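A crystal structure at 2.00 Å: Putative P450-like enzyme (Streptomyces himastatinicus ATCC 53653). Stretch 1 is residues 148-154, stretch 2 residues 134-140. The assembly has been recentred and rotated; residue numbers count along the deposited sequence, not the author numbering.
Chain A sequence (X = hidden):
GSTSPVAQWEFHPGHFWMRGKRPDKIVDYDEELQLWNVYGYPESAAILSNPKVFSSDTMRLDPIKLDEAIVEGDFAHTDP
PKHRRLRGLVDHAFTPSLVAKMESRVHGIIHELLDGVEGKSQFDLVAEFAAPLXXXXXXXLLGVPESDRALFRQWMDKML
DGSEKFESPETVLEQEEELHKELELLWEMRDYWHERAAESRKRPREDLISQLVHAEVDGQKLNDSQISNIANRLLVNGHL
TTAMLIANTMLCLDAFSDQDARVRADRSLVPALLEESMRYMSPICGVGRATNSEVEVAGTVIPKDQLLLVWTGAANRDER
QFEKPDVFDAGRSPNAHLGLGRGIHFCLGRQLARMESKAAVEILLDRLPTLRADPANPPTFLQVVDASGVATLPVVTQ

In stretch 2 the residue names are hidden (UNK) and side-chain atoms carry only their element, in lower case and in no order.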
# COMPACT_ATOMS: atom_id res chain seq x y z
N ASP A 148 -4.22 -21.26 -4.88
CA ASP A 148 -5.00 -20.23 -4.19
C ASP A 148 -4.52 -18.81 -4.51
O ASP A 148 -5.19 -17.84 -4.14
CB ASP A 148 -4.94 -20.48 -2.68
CG ASP A 148 -5.75 -21.68 -2.26
OD1 ASP A 148 -6.13 -22.46 -3.14
OD2 ASP A 148 -5.93 -21.90 -1.04
N ARG A 149 -3.38 -18.67 -5.17
CA ARG A 149 -2.94 -17.31 -5.52
C ARG A 149 -3.94 -16.72 -6.52
O ARG A 149 -4.17 -15.50 -6.55
CB ARG A 149 -1.51 -17.31 -6.09
CG ARG A 149 -0.39 -17.73 -5.11
CD ARG A 149 0.92 -18.03 -5.86
NE ARG A 149 1.99 -18.60 -5.05
CZ ARG A 149 3.14 -19.05 -5.53
NH1 ARG A 149 3.41 -18.95 -6.83
NH2 ARG A 149 4.06 -19.56 -4.72
N ALA A 150 -4.57 -17.59 -7.31
CA ALA A 150 -5.63 -17.21 -8.23
C ALA A 150 -6.81 -16.56 -7.51
O ALA A 150 -7.29 -15.50 -7.91
CB ALA A 150 -6.12 -18.44 -9.00
N LEU A 151 -7.25 -17.22 -6.45
CA LEU A 151 -8.41 -16.79 -5.69
C LEU A 151 -8.16 -15.39 -5.11
O LEU A 151 -9.08 -14.59 -4.99
CB LEU A 151 -8.72 -17.80 -4.59
CG LEU A 151 -9.86 -17.47 -3.63
CD1 LEU A 151 -11.12 -17.23 -4.45
CD2 LEU A 151 -10.06 -18.61 -2.63
N PHE A 152 -6.89 -15.11 -4.81
CA PHE A 152 -6.51 -13.80 -4.26
C PHE A 152 -6.51 -12.67 -5.30
O PHE A 152 -6.93 -11.54 -5.00
CB PHE A 152 -5.12 -13.90 -3.61
CG PHE A 152 -5.08 -14.77 -2.37
CD1 PHE A 152 -6.24 -15.27 -1.80
CD2 PHE A 152 -3.86 -15.09 -1.77
CE1 PHE A 152 -6.18 -16.07 -0.65
CE2 PHE A 152 -3.80 -15.89 -0.63
CZ PHE A 152 -4.96 -16.37 -0.07
N ARG A 153 -6.04 -12.95 -6.52
CA ARG A 153 -6.03 -11.92 -7.54
C ARG A 153 -7.46 -11.55 -7.94
O ARG A 153 -7.75 -10.37 -8.23
CB ARG A 153 -5.22 -12.37 -8.77
CG ARG A 153 -5.14 -11.35 -9.88
CD ARG A 153 -3.83 -10.57 -9.77
NE ARG A 153 -3.71 -9.46 -10.71
CZ ARG A 153 -4.29 -8.27 -10.58
NH1 ARG A 153 -5.07 -8.00 -9.54
NH2 ARG A 153 -4.09 -7.34 -11.50
N GLN A 154 -8.36 -12.54 -7.85
CA GLN A 154 -9.78 -12.33 -8.04
C GLN A 154 -10.34 -11.37 -7.00
O GLN A 154 -11.00 -10.38 -7.34
CB GLN A 154 -10.53 -13.67 -7.95
CG GLN A 154 -12.01 -13.59 -8.25
CD GLN A 154 -12.70 -14.94 -8.25
OE1 GLN A 154 -12.05 -16.00 -8.21
NE2 GLN A 154 -14.03 -14.92 -8.31
N UNK A 134 5.07 -9.46 -5.34
CA UNK A 134 4.60 -9.24 -3.97
C UNK A 134 3.38 -10.07 -3.62
O UNK A 134 3.21 -10.44 -2.47
c UNK A 134 4.23 -7.76 -3.96
c UNK A 134 4.09 -7.39 -5.40
c UNK A 134 4.97 -8.23 -6.15
N UNK A 135 2.55 -10.37 -4.60
CA UNK A 135 1.43 -11.25 -4.38
C UNK A 135 1.93 -12.66 -3.99
O UNK A 135 1.43 -13.29 -3.06
c UNK A 135 0.53 -11.33 -5.60
c UNK A 135 -0.63 -12.33 -5.30
c UNK A 135 -1.56 -12.57 -6.44
c UNK A 135 -1.39 -11.85 -4.04
N UNK A 136 2.88 -13.18 -4.75
CA UNK A 136 3.43 -14.49 -4.48
C UNK A 136 4.11 -14.56 -3.09
O UNK A 136 3.91 -15.55 -2.35
c UNK A 136 4.59 -15.43 -8.07
c UNK A 136 5.17 -16.19 -5.16
c UNK A 136 3.67 -15.20 -6.87
c UNK A 136 4.42 -14.92 -5.57
N UNK A 137 4.86 -13.53 -2.75
CA UNK A 137 5.58 -13.45 -1.48
C UNK A 137 4.65 -13.50 -0.30
O UNK A 137 4.97 -14.12 0.73
c UNK A 137 9.52 -12.93 -0.32
c UNK A 137 7.66 -12.16 -2.29
s UNK A 137 8.87 -13.45 -1.89
c UNK A 137 6.42 -12.17 -1.40
N UNK A 138 3.54 -12.77 -0.38
CA UNK A 138 2.61 -12.74 0.72
C UNK A 138 1.85 -14.07 0.76
O UNK A 138 1.56 -14.55 1.81
c UNK A 138 1.63 -11.59 0.64
c UNK A 138 2.41 -10.25 0.65
c UNK A 138 0.77 -11.57 1.88
c UNK A 138 1.51 -9.06 0.47
N UNK A 139 1.54 -14.61 -0.39
CA UNK A 139 0.80 -15.89 -0.44
C UNK A 139 1.62 -16.97 0.23
O UNK A 139 1.11 -17.66 1.11
o UNK A 139 -0.30 -15.19 -2.49
c UNK A 139 0.46 -16.23 -1.89
N UNK A 140 2.91 -17.04 -0.09
CA UNK A 140 3.80 -18.01 0.53
C UNK A 140 3.92 -17.73 2.02
O UNK A 140 3.86 -18.65 2.82
o UNK A 140 6.22 -18.21 -2.20
o UNK A 140 4.22 -19.06 -1.90
c UNK A 140 5.19 -17.95 -0.09
c UNK A 140 5.22 -18.45 -1.49
O HOH W 1 1.42 -19.19 -2.33
O HOH W 2 6.61 -20.15 -4.09

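Position 134 carries three carbons that close a ring onto its own backbone N and lie out of reach of stretch 1, the mark of proline. Pro 134 is buried; its ring nitrogen has no N-H to donate, but its carbonyl O still accepts the helical hydrogen bond from N of residue 138.

Position 135 has four carbons, forked at the second, and points toward the partner helix. One branch tip lies 3.9 Å from O of Arg 149 and 4.3 Å from CB of Arg 153; the other lies 4.3 Å from CB of Phe 152. This is leucine. Its fork suits a place among several neighbours, for Leu 135 spreads CD1 and CD2 over one turn of the opposing helix.

Position 136 also has four carbons, but the fork comes at the first and one arm is two carbons long. Its one-carbon arm lies 3.5 Å from CZ of Arg 149, over one face of the guanidinium. This is isoleucine. That face offers no hydrogen-bond donors, so a methyl group, CG2 of Ile 136, can cover it without cost.

Position 137 shows an unbranched chain of two carbons, a sulfur and a carbon, pointing away from stretch 1 and touching none of it: methionine. The flexible apolar chain of Met 137 suits its burial against other parts of the structure.

Position 138 repeats the pattern of four carbons forked at the first, with one two-carbon arm; it points sideways and makes no contact with stretch 1. It is isoleucine, and the branched apolar chain of Ile 138 suits buried surroundings.

Position 139 has one carbon and one oxygen. The carbon, CB, lies 3.7 Å from CG of Arg 149, and the oxygen meets the edge of the Phe 152 ring, 3.6 Å from CD2: serine. CA of Ser 139 lies 6.5 Å from CA of Arg 149, the nearest pairing across the two stretches, where a small side chain fits well. Ser 139 OG donates to O of Leu 135 at 2.6 Å, satisfying its polarity within its own helix.

Position 140 has two carbons, the second bearing two oxygens, one of them 2.9 Å from NH2 of Arg 149: aspartate. Asp 140 leaves CA sideways, but its carboxylate comes nearer, its negative charge complementing the guanidinium.

The helices cross at 121°, and Arg 149 organises the contact. Its extended side chain runs past Ser 139 and Ile 136 to Asp 140, where NH2 donates to OD1 in a salt bridge met at the guanidinium edge. Water 1 accepts from NE of Arg 149 and donates to OD1 of Asp 140, both at 2.8 Å, reinforcing the pair. Leu 135 and Phe 152 add an apolar contact, so charge pairing and nonpolar packing act together.

Stretch 2 134-140: PLIMISD
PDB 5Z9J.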